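Local coordinates for protein fatty acid CoA ligase (PDB 6SQ8) that belongs to the AMP-binding enzymes of the ANL superfamily, with a large N-terminal domain and a smaller C-terminal one, and holds adenosine monophosphate in its pocket, at residues A[10-14]-A[31-35]; A[37-42]-A[133-137]; A[184-188]-A[325-329]. One frame throughout, in Å; residues are numbered along the deposited sequence.

Contact 1: A[10-14]-A[31-35]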
ATOM      1  N   VAL A  10       9.181  19.016   0.502  1.00 30.55           N
ATOM      2  CA  VAL A  10       8.454  18.569   1.668  1.00 30.96           C
ATOM      3  C   VAL A  10       8.740  19.546   2.813  1.00 32.16           C
ATOM      4  O   VAL A  10       7.815  20.109   3.386  1.00 31.94           O
ATOM      5  CB  VAL A  10       8.822  17.122   2.034  1.00 29.60           C
ATOM      6  CG1 VAL A  10       8.074  16.682   3.272  1.00 28.74           C
ATOM      7  CG2 VAL A  10       8.593  16.143   0.873  1.00 30.09           C
ATOM      8  N   MET A  11      10.029  19.768   3.098  1.00 34.10           N
ATOM      9  CA  MET A  11      10.475  20.722   4.109  1.00 33.53           C
ATOM     10  C   MET A  11       9.781  22.077   3.916  1.00 31.42           C
ATOM     11  O   MET A  11       9.281  22.686   4.869  1.00 27.18           O
ATOM     12  CB  MET A  11      11.991  20.915   4.024  1.00 35.11           C
ATOM     13  CG  MET A  11      12.788  19.737   4.539  1.00 37.89           C
ATOM     14  SD  MET A  11      12.521  19.407   6.303  1.00 45.80           S
ATOM     15  CE  MET A  11      12.841  21.000   7.075  1.00 42.93           C
ATOM     16  N   ASP A  12       9.755  22.540   2.665  1.00 31.24           N
ATOM     17  CA  ASP A  12       9.275  23.863   2.306  1.00 35.72           C
ATOM     18  C   ASP A  12       7.797  23.993   2.688  1.00 35.93           C
ATOM     19  O   ASP A  12       7.345  25.072   3.046  1.00 39.48           O
ATOM     20  CB  ASP A  12       9.479  24.139   0.810  1.00 43.47           C
ATOM     21  CG  ASP A  12      10.082  25.505   0.478  1.00 52.13           C
ATOM     22  OD1 ASP A  12      11.051  25.913   1.176  1.00 55.10           O
ATOM     23  OD2 ASP A  12       9.578  26.168  -0.479  1.00 53.26           O
ATOM     24  N   GLY A  13       7.050  22.889   2.590  1.00 35.73           N
ATOM     25  CA  GLY A  13       5.592  22.879   2.758  1.00 32.66           C
ATOM     26  C   GLY A  13       5.160  22.948   4.218  1.00 29.55           C
ATOM     27  O   GLY A  13       4.084  23.440   4.508  1.00 29.24           O
ATOM     28  N   ILE A  14       6.006  22.459   5.130  1.00 28.53           N
ATOM     29  CA  ILE A  14       5.639  22.195   6.536  1.00 28.34           C
ATOM     30  C   ILE A  14       5.013  23.442   7.167  1.00 29.82           C
ATOM     31  O   ILE A  14       5.623  24.508   7.170  1.00 34.63           O
ATOM     32  CB  ILE A  14       6.870  21.722   7.331  1.00 26.61           C
ATOM     33  CG1 ILE A  14       7.431  20.421   6.751  1.00 28.40           C
ATOM     34  CG2 ILE A  14       6.545  21.579   8.807  1.00 27.12           C
ATOM     35  CD1 ILE A  14       8.739  19.972   7.375  1.00 29.60           C
ATOM     36  N   LEU A  31       9.554  20.081  14.215  1.00 31.83           N
ATOM     37  CA  LEU A  31       9.842  18.981  13.290  1.00 33.65           C
ATOM     38  C   LEU A  31      11.019  19.364  12.385  1.00 33.44           C
ATOM     39  O   LEU A  31      11.934  18.549  12.157  1.00 31.57           O
ATOM     40  CB  LEU A  31       8.592  18.650  12.472  1.00 32.48           C
ATOM     41  CG  LEU A  31       8.797  17.645  11.335  1.00 31.16           C
ATOM     42  CD1 LEU A  31       9.265  16.294  11.851  1.00 30.25           C
ATOM     43  CD2 LEU A  31       7.530  17.504  10.507  1.00 33.30           C
ATOM     44  N   ARG A  32      10.983  20.600  11.868  1.00 35.40           N
ATOM     45  CA  ARG A  32      12.060  21.135  11.027  1.00 37.30           C
ATOM     46  C   ARG A  32      13.389  20.987  11.774  1.00 37.84           C
ATOM     47  O   ARG A  32      14.363  20.444  11.220  1.00 36.53           O
ATOM     48  CB  ARG A  32      11.800  22.602  10.669  1.00 36.08           C
ATOM     49  CG  ARG A  32      10.744  22.839   9.602  1.00 36.58           C
ATOM     50  CD  ARG A  32      10.284  24.293   9.646  1.00 39.19           C
ATOM     51  NE  ARG A  32       9.249  24.640   8.677  1.00 42.05           N
ATOM     52  CZ  ARG A  32       9.437  24.660   7.355  1.00 45.68           C
ATOM     53  NH1 ARG A  32      10.642  24.425   6.857  1.00 47.73           N
ATOM     54  NH2 ARG A  32       8.415  24.878   6.536  1.00 40.26           N
ATOM     55  N   HIS A  33      13.384  21.419  13.047  1.00 38.52           N
ATOM     56  CA  HIS A  33      14.529  21.318  13.933  1.00 38.63           C
ATOM     57  C   HIS A  33      15.049  19.864  13.989  1.00 36.90           C
ATOM     58  O   HIS A  33      16.259  19.627  13.898  1.00 37.07           O
ATOM     59  CB  HIS A  33      14.181  21.890  15.321  1.00 43.19           C
ATOM     60  CG  HIS A  33      15.303  21.765  16.307  1.00 52.35           C
ATOM     61  ND1 HIS A  33      15.534  20.599  17.040  1.00 54.51           N
ATOM     62  CD2 HIS A  33      16.284  22.632  16.665  1.00 54.38           C
ATOM     63  CE1 HIS A  33      16.596  20.769  17.807  1.00 54.94           C
ATOM     64  NE2 HIS A  33      17.075  22.004  17.590  1.00 52.39           N
ATOM     65  N   GLN A  34      14.137  18.894  14.127  1.00 35.67           N
ATOM     66  CA  GLN A  34      14.519  17.481  14.261  1.00 34.89           C
ATOM     67  C   GLN A  34      15.151  16.949  12.971  1.00 36.33           C
ATOM     68  O   GLN A  34      16.029  16.096  13.020  1.00 32.74           O
ATOM     69  CB  GLN A  34      13.321  16.633  14.677  1.00 35.52           C
ATOM     70  CG  GLN A  34      13.416  16.238  16.140  1.00 36.50           C
ATOM     71  CD  GLN A  34      14.197  14.969  16.358  1.00 35.29           C
ATOM     72  OE1 GLN A  34      14.366  14.146  15.462  1.00 32.37           O
ATOM     73  NE2 GLN A  34      14.673  14.789  17.577  1.00 37.98           N
ATOM     74  N   VAL A  35      14.691  17.446  11.823  1.00 41.06           N
ATOM     75  CA  VAL A  35      15.240  17.011  10.558  1.00 43.68           C
ATOM     76  C   VAL A  35      16.696  17.480  10.482  1.00 41.97           C
ATOM     77  O   VAL A  35      17.585  16.704  10.097  1.00 40.75           O
ATOM     78  CB  VAL A  35      14.414  17.519   9.362  1.00 44.39           C
ATOM     79  CG1 VAL A  35      15.074  17.142   8.040  1.00 44.58           C
ATOM     80  CG2 VAL A  35      12.988  16.994   9.405  1.00 42.48           C
TER
HETATM   81  O   HOH W   1       6.960  25.652   9.728  1.00 19.98           O
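The C-terminal end of helix 5-13 meets the N-terminal half of helix 28-44 here, and Arg32 of the second helix reaches over to the turn where Ile14 leaves the first. The last carbonyls of a helix, and the one just beyond, have no next turn of amides to pair with, and a long cationic side chain suits that place. Arg32 runs extended from CG to NE, with chi2 at 163°, which carries the guanidinium across to the end of helix 5-13. Its NH2 gives a hydrogen bond of 2.9 Å to Ile14 O, bent to 152° at the hydrogen. The donor lies in the carbonyl plane on a lone pair, whereas the oxygen sits 18° out of the guanidinium plane. A water makes a second link, accepting from Arg32 NE at 2.7 Å and donating to Ile14 O at 3.1 Å, so two routes to one oxygen limit how the guanidinium can turn.

Ile14 CB covers one face of that flat group, 3.6 Å from Arg32 NH2, while Asp12 O stands at its edge. The carboxylate of Asp12 does not pair with it, but the opposite charges, 5.9 Å apart from Asp12 OD1 to Arg32 NH1, may still attract.

Beside this polar end the contact is apolar. Met11, bent at chi2 and chi3, lays CE beside the Arg32 methylenes, 3.8 Å from Arg32 CG, and its SD against Val35 CG1. A flexible thioether can lie against both an aliphatic stem and a branched valine. The Ile14 and Leu31 side chains cross at about a right angle, with Ile14 CD1 4.2 Å from Leu31 CD2.

Around the pair, Leu68 of helix 61-72 touches Met11, Leu214 of helix 205-215 touches Leu31, and Leu146 from a loop packs on both Met11 and Val35.

Contact 2: A[37-42]-A[133-137]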
ATOM      1  N   LEU A  37      18.716  18.284  12.934  1.00 41.02           N
ATOM      2  CA  LEU A  37      19.444  17.534  13.938  1.00 42.57           C
ATOM      3  C   LEU A  37      19.858  16.158  13.399  1.00 41.29           C
ATOM      4  O   LEU A  37      21.034  15.806  13.403  1.00 39.44           O
ATOM      5  CB  LEU A  37      18.541  17.402  15.166  1.00 47.52           C
ATOM      6  CG  LEU A  37      19.250  16.992  16.461  1.00 48.43           C
ATOM      7  CD1 LEU A  37      18.594  17.677  17.657  1.00 51.35           C
ATOM      8  CD2 LEU A  37      19.270  15.479  16.641  1.00 46.34           C
ATOM      9  N   LEU A  38      18.873  15.386  12.934  1.00 44.02           N
ATOM     10  CA  LEU A  38      19.098  14.031  12.477  1.00 45.40           C
ATOM     11  C   LEU A  38      19.977  14.042  11.226  1.00 46.03           C
ATOM     12  O   LEU A  38      20.809  13.152  11.049  1.00 51.59           O
ATOM     13  CB  LEU A  38      17.745  13.389  12.166  1.00 45.87           C
ATOM     14  CG  LEU A  38      16.852  13.098  13.360  1.00 45.49           C
ATOM     15  CD1 LEU A  38      15.505  12.616  12.905  1.00 45.93           C
ATOM     16  CD2 LEU A  38      17.469  12.038  14.225  1.00 47.71           C
ATOM     17  N   ALA A  39      19.757  15.034  10.355  1.00 43.55           N
ATOM     18  CA  ALA A  39      20.528  15.177   9.135  1.00 45.20           C
ATOM     19  C   ALA A  39      22.014  15.337   9.485  1.00 43.51           C
ATOM     20  O   ALA A  39      22.852  14.590   9.002  1.00 38.51           O
ATOM     21  CB  ALA A  39      20.016  16.346   8.338  1.00 44.32           C
ATOM     22  N   HIS A  40      22.304  16.306  10.353  1.00 46.51           N
ATOM     23  CA  HIS A  40      23.670  16.572  10.815  1.00 49.16           C
ATOM     24  C   HIS A  40      24.290  15.308  11.449  1.00 44.57           C
ATOM     25  O   HIS A  40      25.392  14.903  11.095  1.00 44.04           O
ATOM     26  CB  HIS A  40      23.670  17.774  11.767  1.00 54.05           C
ATOM     27  CG  HIS A  40      25.039  18.157  12.217  1.00 58.99           C
ATOM     28  ND1 HIS A  40      25.646  17.621  13.349  1.00 60.47           N
ATOM     29  CD2 HIS A  40      25.909  19.051  11.701  1.00 58.60           C
ATOM     30  CE1 HIS A  40      26.836  18.166  13.500  1.00 58.38           C
ATOM     31  NE2 HIS A  40      27.026  19.029  12.494  1.00 59.50           N
ATOM     32  N   ALA A  41      23.561  14.661  12.359  1.00 39.61           N
ATOM     33  CA  ALA A  41      24.055  13.489  13.062  1.00 39.98           C
ATOM     34  C   ALA A  41      24.436  12.358  12.091  1.00 43.34           C
ATOM     35  O   ALA A  41      25.442  11.670  12.293  1.00 44.02           O
ATOM     36  CB  ALA A  41      23.017  13.025  14.051  1.00 40.25           C
ATOM     37  N   LEU A  42      23.610  12.144  11.056  1.00 48.63           N
ATOM     38  CA  LEU A  42      23.819  11.058  10.064  1.00 49.69           C
ATOM     39  C   LEU A  42      25.021  11.400   9.172  1.00 49.36           C
ATOM     40  O   LEU A  42      25.802  10.515   8.816  1.00 44.59           O
ATOM     41  CB  LEU A  42      22.557  10.891   9.206  1.00 49.09           C
ATOM     42  CG  LEU A  42      21.344  10.260   9.878  1.00 48.41           C
ATOM     43  CD1 LEU A  42      20.084  10.582   9.097  1.00 53.55           C
ATOM     44  CD2 LEU A  42      21.509   8.761   9.986  1.00 48.69           C
ATOM     45  N   ARG A 133      24.373   3.877  18.941  1.00 47.51           N
ATOM     46  CA  ARG A 133      24.773   5.255  19.329  1.00 51.55           C
ATOM     47  C   ARG A 133      23.574   6.202  19.191  1.00 52.65           C
ATOM     48  O   ARG A 133      22.959   6.276  18.142  1.00 54.99           O
ATOM     49  CB  ARG A 133      25.965   5.712  18.470  1.00 51.43           C
ATOM     50  CG  ARG A 133      26.444   7.155  18.641  1.00 51.83           C
ATOM     51  CD  ARG A 133      27.382   7.640  17.533  1.00 46.14           C
ATOM     52  N   ASP A 134      23.283   6.957  20.252  1.00 58.22           N
ATOM     53  CA  ASP A 134      22.059   7.778  20.351  1.00 57.62           C
ATOM     54  C   ASP A 134      22.246   9.091  19.570  1.00 53.47           C
ATOM     55  O   ASP A 134      22.876  10.008  20.056  1.00 52.89           O
ATOM     56  CB  ASP A 134      21.694   8.034  21.819  1.00 59.24           C
ATOM     57  CG  ASP A 134      20.577   9.046  22.048  1.00 61.88           C
ATOM     58  OD1 ASP A 134      19.953   9.482  21.050  1.00 69.90           O
ATOM     59  OD2 ASP A 134      20.338   9.400  23.229  1.00 60.76           O
ATOM     60  N   ILE A 135      21.624   9.185  18.394  1.00 53.08           N
ATOM     61  CA  ILE A 135      21.641  10.377  17.545  1.00 55.61           C
ATOM     62  C   ILE A 135      21.110  11.627  18.271  1.00 57.91           C
ATOM     63  O   ILE A 135      21.520  12.730  17.942  1.00 62.49           O
ATOM     64  CB  ILE A 135      20.833  10.117  16.261  1.00 63.12           C
ATOM     65  CG1 ILE A 135      21.563   9.188  15.297  1.00 64.90           C
ATOM     66  CG2 ILE A 135      20.458  11.404  15.557  1.00 67.73           C
ATOM     67  CD1 ILE A 135      20.674   8.732  14.156  1.00 65.61           C
ATOM     68  N   LEU A 136      20.154  11.481  19.186  1.00 57.56           N
ATOM     69  CA  LEU A 136      19.467  12.659  19.802  1.00 57.52           C
ATOM     70  C   LEU A 136      20.281  13.336  20.928  1.00 61.04           C
ATOM     71  O   LEU A 136      19.802  13.410  22.068  1.00 62.72           O
ATOM     72  CB  LEU A 136      18.105  12.188  20.324  1.00 57.80           C
ATOM     73  CG  LEU A 136      17.189  11.570  19.268  1.00 58.64           C
ATOM     74  CD1 LEU A 136      15.956  10.934  19.901  1.00 56.25           C
ATOM     75  CD2 LEU A 136      16.776  12.587  18.210  1.00 59.44           C
ATOM     76  N   ALA A 137      21.456  13.924  20.631  1.00 68.70           N
ATOM     77  CA  ALA A 137      22.315  14.602  21.660  1.00 60.71           C
ATOM     78  C   ALA A 137      23.408  15.484  21.021  1.00 58.83           C
ATOM     79  O   ALA A 137      23.230  16.119  19.970  1.00 50.61           O
ATOM     80  CB  ALA A 137      22.927  13.560  22.555  1.00 57.22           C
TER
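Ile135 lays its CG2 methyl against two residues of the helix, 3.3 Å from Leu38 CD2 and 3.4 Å from Ala41 CB. The small alanine lets the backbones come close, its CA being the nearest to that of Ile135 at 6.0 Å, and the beta-branched isoleucine sets a methyl against it. With CG1 anti to the carbonyl carbon (chi1 -73°), the side chain offers CG2 to Leu38 and Ala41 while CD1 extends along the helix to Leu42 CD2, 4.3 Å off. Leu38 and Ile135 cross at about a right angle, so methyl meets methyl without the two chains running alongside.

Leu136 adds the other half of the apolar patch. Its CD2 is 4.1 Å from Leu37 CD2 and just as near to the same methyl of Leu38, while Leu37 CD2 also comes near Ile135 O. Residues 37, 38, 41 and 42 thus present one stripe of the helix, one turn apart in pairs, to a short piece of chain.

That chain is the end of strand 133-134, an outermost strand of a five-stranded parallel sheet in the N-terminal family region, with helix 28-44 packed against it. The strand turns off at once: Asp134 OD1 accepts from Leu136 N at 2.7 Å, making an Asx turn, with the donor above the carboxylate plane by 41°. Leu136 is then the centre of an inverse gamma turn, closed by Ala137 N bonding to Ile135 O at 2.9 Å. Aspartate is apt for such a turn because its short side chain can fold back on the following amides, and OD1 takes a further, weak bond from Gly127 N. Deeper in, Ile135 and Leu42 both touch Leu124 of strand 122-125 and Val102 of strand 98-103.

Contact 3: A[184-188]-A[325-329]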
ATOM      1  N   ALA A 184      -0.104  13.836  -7.608  1.00 24.95           N
ATOM      2  CA  ALA A 184      -1.134  12.813  -7.659  1.00 24.16           C
ATOM      3  C   ALA A 184      -2.005  12.871  -6.401  1.00 22.55           C
ATOM      4  O   ALA A 184      -3.241  12.961  -6.503  1.00 19.53           O
ATOM      5  CB  ALA A 184      -0.490  11.466  -7.822  1.00 24.59           C
ATOM      6  N   ALA A 185      -1.361  12.877  -5.229  1.00 21.64           N
ATOM      7  CA  ALA A 185      -2.087  12.942  -3.953  1.00 22.15           C
ATOM      8  C   ALA A 185      -3.028  14.150  -3.943  1.00 22.84           C
ATOM      9  O   ALA A 185      -4.160  14.032  -3.527  1.00 23.89           O
ATOM     10  CB  ALA A 185      -1.121  12.992  -2.785  1.00 22.00           C
ATOM     11  N   VAL A 186      -2.545  15.308  -4.395  1.00 24.38           N
ATOM     12  CA  VAL A 186      -3.357  16.544  -4.419  1.00 26.41           C
ATOM     13  C   VAL A 186      -4.545  16.337  -5.356  1.00 25.92           C
ATOM     14  O   VAL A 186      -5.646  16.767  -5.093  1.00 26.73           O
ATOM     15  CB  VAL A 186      -2.535  17.785  -4.842  1.00 25.88           C
ATOM     16  CG1 VAL A 186      -3.416  19.003  -5.100  1.00 23.80           C
ATOM     17  CG2 VAL A 186      -1.466  18.118  -3.819  1.00 25.27           C
ATOM     18  N   SER A 187      -4.284  15.692  -6.479  1.00 27.83           N
ATOM     19  CA  SER A 187      -5.296  15.530  -7.495  1.00 29.80           C
ATOM     20  C   SER A 187      -6.399  14.594  -6.978  1.00 29.08           C
ATOM     21  O   SER A 187      -7.552  14.830  -7.251  1.00 33.18           O
ATOM     22  CB  SER A 187      -4.669  15.145  -8.807  1.00 31.63           C
ATOM     23  OG  SER A 187      -4.885  13.801  -9.177  1.00 41.49           O
ATOM     24  N   MET A 188      -6.049  13.601  -6.159  1.00 27.08           N
ATOM     25  CA  MET A 188      -7.004  12.651  -5.558  1.00 24.79           C
ATOM     26  C   MET A 188      -7.713  13.265  -4.344  1.00 23.68           C
ATOM     27  O   MET A 188      -8.897  13.064  -4.197  1.00 24.62           O
ATOM     28  CB  MET A 188      -6.289  11.391  -5.058  1.00 23.68           C
ATOM     29  CG  MET A 188      -5.678  10.576  -6.119  1.00 23.48           C
ATOM     30  SD  MET A 188      -5.076   8.983  -5.491  1.00 24.36           S
ATOM     31  CE  MET A 188      -3.560   9.438  -4.681  1.00 23.86           C
ATOM     32  N   PRO A 325      -7.728   6.194 -14.305  1.00 31.15           N
ATOM     33  CA  PRO A 325      -6.314   6.459 -14.051  1.00 31.81           C
ATOM     34  C   PRO A 325      -6.116   7.913 -13.606  1.00 30.75           C
ATOM     35  O   PRO A 325      -6.860   8.795 -14.018  1.00 30.68           O
ATOM     36  CB  PRO A 325      -5.636   6.230 -15.406  1.00 31.55           C
ATOM     37  CG  PRO A 325      -6.582   5.297 -16.126  1.00 31.85           C
ATOM     38  CD  PRO A 325      -7.969   5.732 -15.679  1.00 30.44           C
ATOM     39  N   LEU A 326      -5.111   8.133 -12.763  1.00 28.71           N
ATOM     40  CA  LEU A 326      -4.780   9.454 -12.296  1.00 27.72           C
ATOM     41  C   LEU A 326      -4.207  10.291 -13.441  1.00 28.67           C
ATOM     42  O   LEU A 326      -3.834   9.757 -14.486  1.00 29.42           O
ATOM     43  CB  LEU A 326      -3.789   9.315 -11.138  1.00 26.41           C
ATOM     44  CG  LEU A 326      -4.346   8.663  -9.877  1.00 27.04           C
ATOM     45  CD1 LEU A 326      -3.288   8.607  -8.800  1.00 27.24           C
ATOM     46  CD2 LEU A 326      -5.558   9.423  -9.363  1.00 26.47           C
ATOM     47  N   PRO A 327      -4.157  11.634 -13.288  1.00 28.40           N
ATOM     48  CA  PRO A 327      -3.494  12.499 -14.259  1.00 29.06           C
ATOM     49  C   PRO A 327      -2.031  12.075 -14.461  1.00 28.79           C
ATOM     50  O   PRO A 327      -1.317  11.838 -13.473  1.00 29.91           O
ATOM     51  CB  PRO A 327      -3.579  13.899 -13.633  1.00 28.07           C
ATOM     52  CG  PRO A 327      -4.730  13.828 -12.659  1.00 27.12           C
ATOM     53  CD  PRO A 327      -4.738  12.396 -12.171  1.00 28.43           C
ATOM     54  N   HIS A 328      -1.642  11.953 -15.734  1.00 27.36           N
ATOM     55  CA  HIS A 328      -0.289  11.655 -16.208  1.00 27.47           C
ATOM     56  C   HIS A 328      -0.044  10.146 -16.172  1.00 26.94           C
ATOM     57  O   HIS A 328       1.084   9.708 -16.461  1.00 30.72           O
ATOM     58  CB  HIS A 328       0.809  12.442 -15.453  1.00 28.17           C
ATOM     59  CG  HIS A 328       0.503  13.899 -15.300  1.00 29.42           C
ATOM     60  ND1 HIS A 328       0.521  14.772 -16.369  1.00 30.99           N
ATOM     61  CD2 HIS A 328       0.171  14.645 -14.221  1.00 28.56           C
ATOM     62  CE1 HIS A 328       0.226  15.994 -15.947  1.00 28.83           C
ATOM     63  NE2 HIS A 328      -0.017  15.937 -14.644  1.00 27.18           N
ATOM     64  N   VAL A 329      -1.077   9.364 -15.833  1.00 27.21           N
ATOM     65  CA  VAL A 329      -0.965   7.914 -15.800  1.00 27.39           C
ATOM     66  C   VAL A 329      -1.601   7.340 -17.067  1.00 26.52           C
ATOM     67  O   VAL A 329      -2.808   7.386 -17.245  1.00 24.49           O
ATOM     68  CB  VAL A 329      -1.589   7.300 -14.534  1.00 26.77           C
ATOM     69  CG1 VAL A 329      -1.349   5.797 -14.466  1.00 27.70           C
ATOM     70  CG2 VAL A 329      -1.052   7.960 -13.281  1.00 26.87           C
TER
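Met188 and Leu326 both turn CG away from their own carbonyl carbon, at chi1 of -65° and -67°, and this brings their apolar ends together between the helix and the loop. The Met188 chain is extended at chi2 (-171°), which carries SD on past the leucine methyls. Its CG lies 3.4 Å from Leu326 CD2 and its SD 3.8 Å from Leu326 CD1, the two side chains crossing at about a right angle. An unbranched thioether chain can lie across a forked leucine, both methyls of which are used. Leu326 CD1 also reaches Ala184 CB at 4.1 Å, where small alanine lets the leucine methyl come close, one turn earlier in the helix.

At the more exposed side, Ser187 OG meets the CG-CD edge of the Pro327 ring, 3.3 Å from Pro327 CD, a packing contact. The hydroxyl also makes a weak hydrogen bond back to Ala184 O within the helix.

Leu326 to Val329 form a type II beta turn, closed by Val329 N to Leu326 O at 3.1 Å. Proline is well placed at its second position, where the fixed ring matches the backbone needed, and His328 takes the left-handed third position. The turn joins strands 321-325 and 330-334, and helix 175-189 packs on it. Met188 and Leu326 both rest on Phe304 and Ala307 of strand 303-308, and Met188 touches Asn296 as well. Since Phe304 and Asn296 line the pocket for 1-ethanoyl-9H-pyrido[3,4-b]indole-3-carboxylic acid, this is a second layer of packing behind the ligand site of the AMP-binding enzyme region.

Overall arrangement
Contacts 1 and 2 are neighbours along helix 28-44, their centres 16 Å apart, and they meet directly where Gln34 NE2 packs against Leu136 CD2 at 3.1 Å. Helix 61-72 touches residues of both. Contact 3 lies deeper in the chain: its centre is 25 Å from that of contact 1 and 36 Å from that of contact 2, with nearest atoms about 11 Å and 23 Å away. It alone of the three is placed beside the pocket, the Met188 side chain being about 6 Å from 1-ethanoyl-9H-pyrido[3,4-b]indole-3-carboxylic acid and about 10 Å from adenosine monophosphate. The three contacts close one after another along the chain, all within the AMP-binding enzyme region.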